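CELL WALL surface anchor family protein (PDB 2X9Z) forms the repeating backbone subunit of the pneumococcal pilus, a surface fibre that is anchored to the cell wall and probably serves in adhesion. Local coordinates at residues N146-T160 with A227-A239. The protein carries 1 engineered substitution. Sequence-based numbering, arbitrary orientation.
Sequences NTPKPNKPNENGDLT and ADYQEITTAGEIA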
loop_
_atom_site.group_PDB
_atom_site.type_symbol
_atom_site.label_atom_id
_atom_site.label_comp_id
_atom_site.label_asym_id
_atom_site.label_seq_id
_atom_site.Cartn_x
_atom_site.Cartn_y
_atom_site.Cartn_z
ATOM N N ASN A 146 -1.138 4.823 5.356
ATOM C CA ASN A 146 -1.734 4.002 4.306
ATOM C C ASN A 146 -0.730 3.848 3.159
ATOM O O ASN A 146 0.439 4.210 3.304
ATOM C CB ASN A 146 -3.060 4.602 3.839
ATOM C CG ASN A 146 -2.923 6.047 3.466
ATOM O OD1 ASN A 146 -2.001 6.412 2.749
ATOM N ND2 ASN A 146 -3.820 6.889 3.971
ATOM N N THR A 147 -1.161 3.308 2.022
ATOM C CA THR A 147 -0.215 2.924 0.978
ATOM C C THR A 147 -0.111 4.006 -0.104
ATOM O O THR A 147 -1.056 4.756 -0.334
ATOM C CB THR A 147 -0.589 1.543 0.380
ATOM O OG1 THR A 147 0.562 0.946 -0.228
ATOM C CG2 THR A 147 -1.736 1.649 -0.634
ATOM N N PRO A 148 1.048 4.103 -0.784
ATOM C CA PRO A 148 1.151 5.083 -1.879
ATOM C C PRO A 148 0.083 4.909 -2.973
ATOM O O PRO A 148 -0.320 3.783 -3.291
ATOM C CB PRO A 148 2.561 4.832 -2.442
ATOM C CG PRO A 148 3.323 4.366 -1.244
ATOM C CD PRO A 148 2.356 3.496 -0.472
ATOM N N LYS A 149 -0.373 6.028 -3.530
ATOM C CA LYS A 149 -1.264 6.022 -4.689
ATOM C C LYS A 149 -0.424 6.370 -5.922
ATOM O O LYS A 149 0.116 7.476 -6.009
ATOM C CB LYS A 149 -2.381 7.061 -4.529
ATOM C CG LYS A 149 -3.515 6.684 -3.563
ATOM C CD LYS A 149 -3.066 6.734 -2.098
ATOM C CE LYS A 149 -4.102 6.156 -1.142
ATOM N NZ LYS A 149 -3.537 6.114 0.245
ATOM N N PRO A 150 -0.295 5.431 -6.877
ATOM C CA PRO A 150 0.531 5.734 -8.053
ATOM C C PRO A 150 -0.049 6.861 -8.902
ATOM O O PRO A 150 -1.265 7.062 -8.933
ATOM C CB PRO A 150 0.521 4.422 -8.845
ATOM C CG PRO A 150 0.147 3.375 -7.867
ATOM C CD PRO A 150 -0.758 4.036 -6.869
ATOM N N ASN A 151 0.823 7.603 -9.579
ATOM C CA ASN A 151 0.390 8.680 -10.465
ATOM C C ASN A 151 1.348 8.846 -11.628
ATOM O O ASN A 151 2.532 8.523 -11.523
ATOM C CB ASN A 151 0.285 10.003 -9.700
ATOM C CG ASN A 151 -0.612 11.033 -10.392
ATOM O OD1 ASN A 151 -1.285 10.738 -11.386
ATOM N ND2 ASN A 151 -0.627 12.255 -9.857
ATOM N N LYS A 152 0.829 9.352 -12.736
ATOM C CA LYS A 152 1.668 9.725 -13.858
ATOM C C LYS A 152 2.190 11.139 -13.645
ATOM O O LYS A 152 1.595 11.914 -12.890
ATOM C CB LYS A 152 0.865 9.649 -15.155
ATOM C CG LYS A 152 0.494 8.235 -15.550
ATOM C CD LYS A 152 -0.358 8.193 -16.803
ATOM C CE LYS A 152 -0.817 6.771 -17.078
ATOM N NZ LYS A 152 -1.729 6.687 -18.246
ATOM N N PRO A 153 3.318 11.472 -14.283
ATOM C CA PRO A 153 3.765 12.866 -14.302
ATOM C C PRO A 153 2.784 13.687 -15.126
ATOM O O PRO A 153 1.899 13.108 -15.766
ATOM C CB PRO A 153 5.114 12.800 -15.039
ATOM C CG PRO A 153 5.488 11.349 -15.079
ATOM C CD PRO A 153 4.201 10.595 -15.070
ATOM N N ASN A 154 2.933 15.008 -15.129
ATOM C CA ASN A 154 2.154 15.824 -16.056
ATOM C C ASN A 154 2.722 15.722 -17.467
ATOM O O ASN A 154 3.711 15.018 -17.691
ATOM C CB ASN A 154 2.049 17.281 -15.588
ATOM C CG ASN A 154 3.397 17.971 -15.483
ATOM O OD1 ASN A 154 4.334 17.657 -16.211
ATOM N ND2 ASN A 154 3.490 18.934 -14.576
ATOM N N GLU A 155 2.094 16.411 -18.414
ATOM C CA GLU A 155 2.505 16.317 -19.815
ATOM C C GLU A 155 3.961 16.724 -20.047
ATOM O O GLU A 155 4.567 16.334 -21.045
ATOM C CB GLU A 155 1.583 17.148 -20.712
ATOM C CG GLU A 155 0.152 16.646 -20.768
ATOM C CD GLU A 155 -0.538 17.002 -22.071
ATOM O OE1 GLU A 155 0.169 17.286 -23.059
ATOM O OE2 GLU A 155 -1.786 16.989 -22.108
ATOM N N ASN A 156 4.520 17.512 -19.133
ATOM C CA ASN A 156 5.899 17.969 -19.268
ATOM C C ASN A 156 6.911 17.031 -18.621
ATOM O O ASN A 156 8.110 17.289 -18.656
ATOM C CB ASN A 156 6.072 19.376 -18.695
ATOM C CG ASN A 156 5.072 20.360 -19.257
ATOM O OD1 ASN A 156 4.242 20.898 -18.524
ATOM N ND2 ASN A 156 5.145 20.607 -20.559
ATOM N N GLY A 157 6.429 15.948 -18.023
ATOM C CA GLY A 157 7.309 14.982 -17.393
ATOM C C GLY A 157 7.670 15.353 -15.967
ATOM O O GLY A 157 8.603 14.794 -15.392
ATOM N N ASP A 158 6.926 16.295 -15.395
ATOM C CA ASP A 158 7.156 16.725 -14.017
ATOM C C ASP A 158 6.212 16.034 -13.042
ATOM O O ASP A 158 5.030 15.826 -13.338
ATOM C CB ASP A 158 7.006 18.245 -13.896
ATOM C CG ASP A 158 8.117 19.002 -14.605
ATOM O OD1 ASP A 158 9.275 18.535 -14.577
ATOM O OD2 ASP A 158 7.833 20.071 -15.186
ATOM N N LEU A 159 6.742 15.685 -11.875
ATOM C CA LEU A 159 5.929 15.108 -10.810
ATOM C C LEU A 159 6.316 15.735 -9.472
ATOM O O LEU A 159 7.462 15.615 -9.030
ATOM C CB LEU A 159 6.091 13.588 -10.758
ATOM C CG LEU A 159 5.257 12.780 -9.755
ATOM C CD1 LEU A 159 3.758 13.079 -9.865
ATOM C CD2 LEU A 159 5.527 11.298 -9.947
ATOM N N THR A 160 5.360 16.423 -8.857
ATOM C CA THR A 160 5.601 17.187 -7.638
ATOM C C THR A 160 4.975 16.540 -6.406
ATOM O O THR A 160 3.793 16.185 -6.395
ATOM C CB THR A 160 5.068 18.627 -7.774
ATOM O OG1 THR A 160 5.736 19.277 -8.860
ATOM C CG2 THR A 160 5.305 19.419 -6.491
ATOM N N ALA A 227 2.835 7.794 7.271
ATOM C CA ALA A 227 2.584 8.464 6.003
ATOM C C ALA A 227 1.183 8.185 5.477
ATOM O O ALA A 227 0.831 7.031 5.200
ATOM C CB ALA A 227 3.631 8.049 4.975
ATOM N N ASP A 228 0.416 9.260 5.304
ATOM C CA ASP A 228 -0.959 9.221 4.814
ATOM C C ASP A 228 -0.964 9.820 3.405
ATOM O O ASP A 228 -0.945 11.050 3.233
ATOM C CB ASP A 228 -1.842 10.019 5.786
ATOM C CG ASP A 228 -3.247 10.289 5.269
ATOM O OD1 ASP A 228 -3.666 9.742 4.221
ATOM O OD2 ASP A 228 -3.949 11.072 5.949
ATOM N N TYR A 229 -0.961 8.949 2.395
ATOM C CA TYR A 229 -0.905 9.376 0.999
ATOM C C TYR A 229 -2.315 9.736 0.528
ATOM O O TYR A 229 -3.250 8.926 0.619
ATOM C CB TYR A 229 -0.314 8.278 0.113
ATOM C CG TYR A 229 1.065 7.809 0.545
ATOM C CD1 TYR A 229 1.208 6.806 1.502
ATOM C CD2 TYR A 229 2.220 8.360 -0.011
ATOM C CE1 TYR A 229 2.460 6.369 1.901
ATOM C CE2 TYR A 229 3.483 7.928 0.382
ATOM C CZ TYR A 229 3.595 6.928 1.334
ATOM O OH TYR A 229 4.837 6.484 1.716
ATOM N N GLN A 230 -2.475 10.965 0.058
ATOM C CA GLN A 230 -3.785 11.467 -0.351
ATOM C C GLN A 230 -4.205 10.870 -1.696
ATOM O O GLN A 230 -3.365 10.502 -2.524
ATOM C CB GLN A 230 -3.742 12.995 -0.458
ATOM C CG GLN A 230 -3.260 13.676 0.807
ATOM C CD GLN A 230 -4.118 13.322 1.997
ATOM O OE1 GLN A 230 -3.646 12.734 2.973
ATOM N NE2 GLN A 230 -5.391 13.664 1.920
ATOM N N GLU A 231 -5.505 10.792 -1.933
ATOM C CA GLU A 231 -5.982 10.329 -3.225
ATOM C C GLU A 231 -5.480 11.242 -4.343
ATOM O O GLU A 231 -5.263 12.439 -4.133
ATOM C CB GLU A 231 -7.509 10.246 -3.236
ATOM C CG GLU A 231 -8.091 9.250 -2.237
ATOM C CD GLU A 231 -7.683 7.806 -2.519
ATOM O OE1 GLU A 231 -7.634 7.394 -3.698
ATOM O OE2 GLU A 231 -7.425 7.070 -1.549
ATOM N N ILE A 232 -5.292 10.667 -5.529
ATOM C CA ILE A 232 -4.809 11.421 -6.687
ATOM C C ILE A 232 -5.929 12.259 -7.289
ATOM O O ILE A 232 -7.055 11.781 -7.452
ATOM C CB ILE A 232 -4.221 10.481 -7.782
ATOM C CG1 ILE A 232 -3.085 9.635 -7.207
ATOM C CG2 ILE A 232 -3.785 11.269 -9.021
ATOM C CD1 ILE A 232 -2.009 10.425 -6.516
ATOM N N THR A 233 -5.616 13.512 -7.607
ATOM C CA THR A 233 -6.568 14.413 -8.252
ATOM C C THR A 233 -6.068 14.916 -9.604
ATOM O O THR A 233 -6.867 15.272 -10.470
ATOM C CB THR A 233 -6.878 15.647 -7.375
ATOM O OG1 THR A 233 -5.685 16.423 -7.191
ATOM C CG2 THR A 233 -7.422 15.224 -6.023
ATOM N N THR A 234 -4.749 14.931 -9.784
ATOM C CA THR A 234 -4.132 15.597 -10.929
ATOM C C THR A 234 -2.855 14.889 -11.364
ATOM O O THR A 234 -2.000 14.597 -10.535
ATOM C CB THR A 234 -3.745 17.042 -10.547
ATOM O OG1 THR A 234 -4.898 17.745 -10.062
ATOM C CG2 THR A 234 -3.141 17.779 -11.734
ATOM N N ALA A 235 -2.709 14.619 -12.656
ATOM C CA ALA A 235 -1.430 14.132 -13.165
ATOM C C ALA A 235 -0.325 15.104 -12.756
ATOM O O ALA A 235 -0.497 16.318 -12.832
ATOM C CB ALA A 235 -1.478 13.977 -14.678
ATOM N N GLY A 236 0.796 14.568 -12.293
ATOM C CA GLY A 236 1.928 15.399 -11.914
ATOM C C GLY A 236 1.921 15.920 -10.484
ATOM O O GLY A 236 2.809 16.680 -10.120
ATOM N N GLU A 237 0.940 15.513 -9.674
ATOM C CA GLU A 237 0.869 15.932 -8.267
ATOM C C GLU A 237 0.590 14.751 -7.339
ATOM O O GLU A 237 -0.331 13.967 -7.574
ATOM C CB GLU A 237 -0.220 16.996 -8.050
ATOM C CG GLU A 237 -0.195 18.191 -9.005
ATOM C CD GLU A 237 0.969 19.155 -8.772
ATOM O OE1 GLU A 237 1.533 19.186 -7.655
ATOM O OE2 GLU A 237 1.312 19.899 -9.716
ATOM N N ILE A 238 1.385 14.640 -6.280
ATOM C CA ILE A 238 1.161 13.662 -5.218
ATOM C C ILE A 238 1.277 14.394 -3.887
ATOM O O ILE A 238 2.210 15.184 -3.703
ATOM C CB ILE A 238 2.190 12.515 -5.286
ATOM C CG1 ILE A 238 1.824 11.540 -6.409
ATOM C CG2 ILE A 238 2.321 11.782 -3.945
ATOM C CD1 ILE A 238 2.843 10.448 -6.629
ATOM N N ALA A 239 0.332 14.154 -2.977
ATOM C CA ALA A 239 0.338 14.796 -1.665
ATOM C C ALA A 239 0.423 13.749 -0.562
ATOM O O ALA A 239 -0.206 12.687 -0.635
ATOM C CB ALA A 239 -0.907 15.662 -1.473
HETATM O O HOH W 1 1.130 18.895 -12.562
HETATM O O HOH W 2 1.848 18.035 -5.219
HETATM O O HOH W 3 4.477 18.875 -11.211
#
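Thr160 and Glu237 pair as parallel strand neighbours: Thr160 N donates to Gly236 O, and Ile238 N reaches Thr160 O at 2.9 Å. Upstream, the extended, proline-rich segment 146-153 runs alongside the 230-236 loop in the same direction, and Gly236 N bonds to Lys152 O at 2.8 Å. Gly236, in the type II turn 234-237, lies against Asn154, whose OD1 takes the backbone N-H groups of Asn156 (an Asx turn) and Asp158 from opposite faces of its amide. At the far end Asn146 works as a clamp. Its N donates to Ala227 O, OD1 receives Tyr229 N in the carbonyl plane on a lone pair (2.8 Å), and ND2 meets Asp228 OD1 from above the carboxylate, the two flat groups standing 83° apart. Pro148 lays its CA over one face of the Tyr229 ring, 3.8 Å from the centroid, a CH-pi contact, and CG sits over CZ on the same face, 3.6 Å away. Lys149, bent at chi2 (72°), turns its ammonium back to bridge Tyr229 O (2.9 Å from NZ) and Thr147 O. Asn151, its CG turned opposite the backbone N (chi1 -159°), sends ND2 into the loop, to Thr234 O at 2.8 Å and weakly to Glu237 O, while Ile232 CG2 packs against the amide. Water bridges Asn154 ND2, Ala235 O and Glu237 OE2. The contact ties the linker after strand 130-139 to the four-stranded sheet of strands 159-166 and 237-243. Glu231 OE2 salt-bridges Arg56 of strand 50-57, paired with 130-139; Tyr229 OH bonds to Glu219 N, and Leu159 and Ile238 pack on Phe217 of strand 215-219.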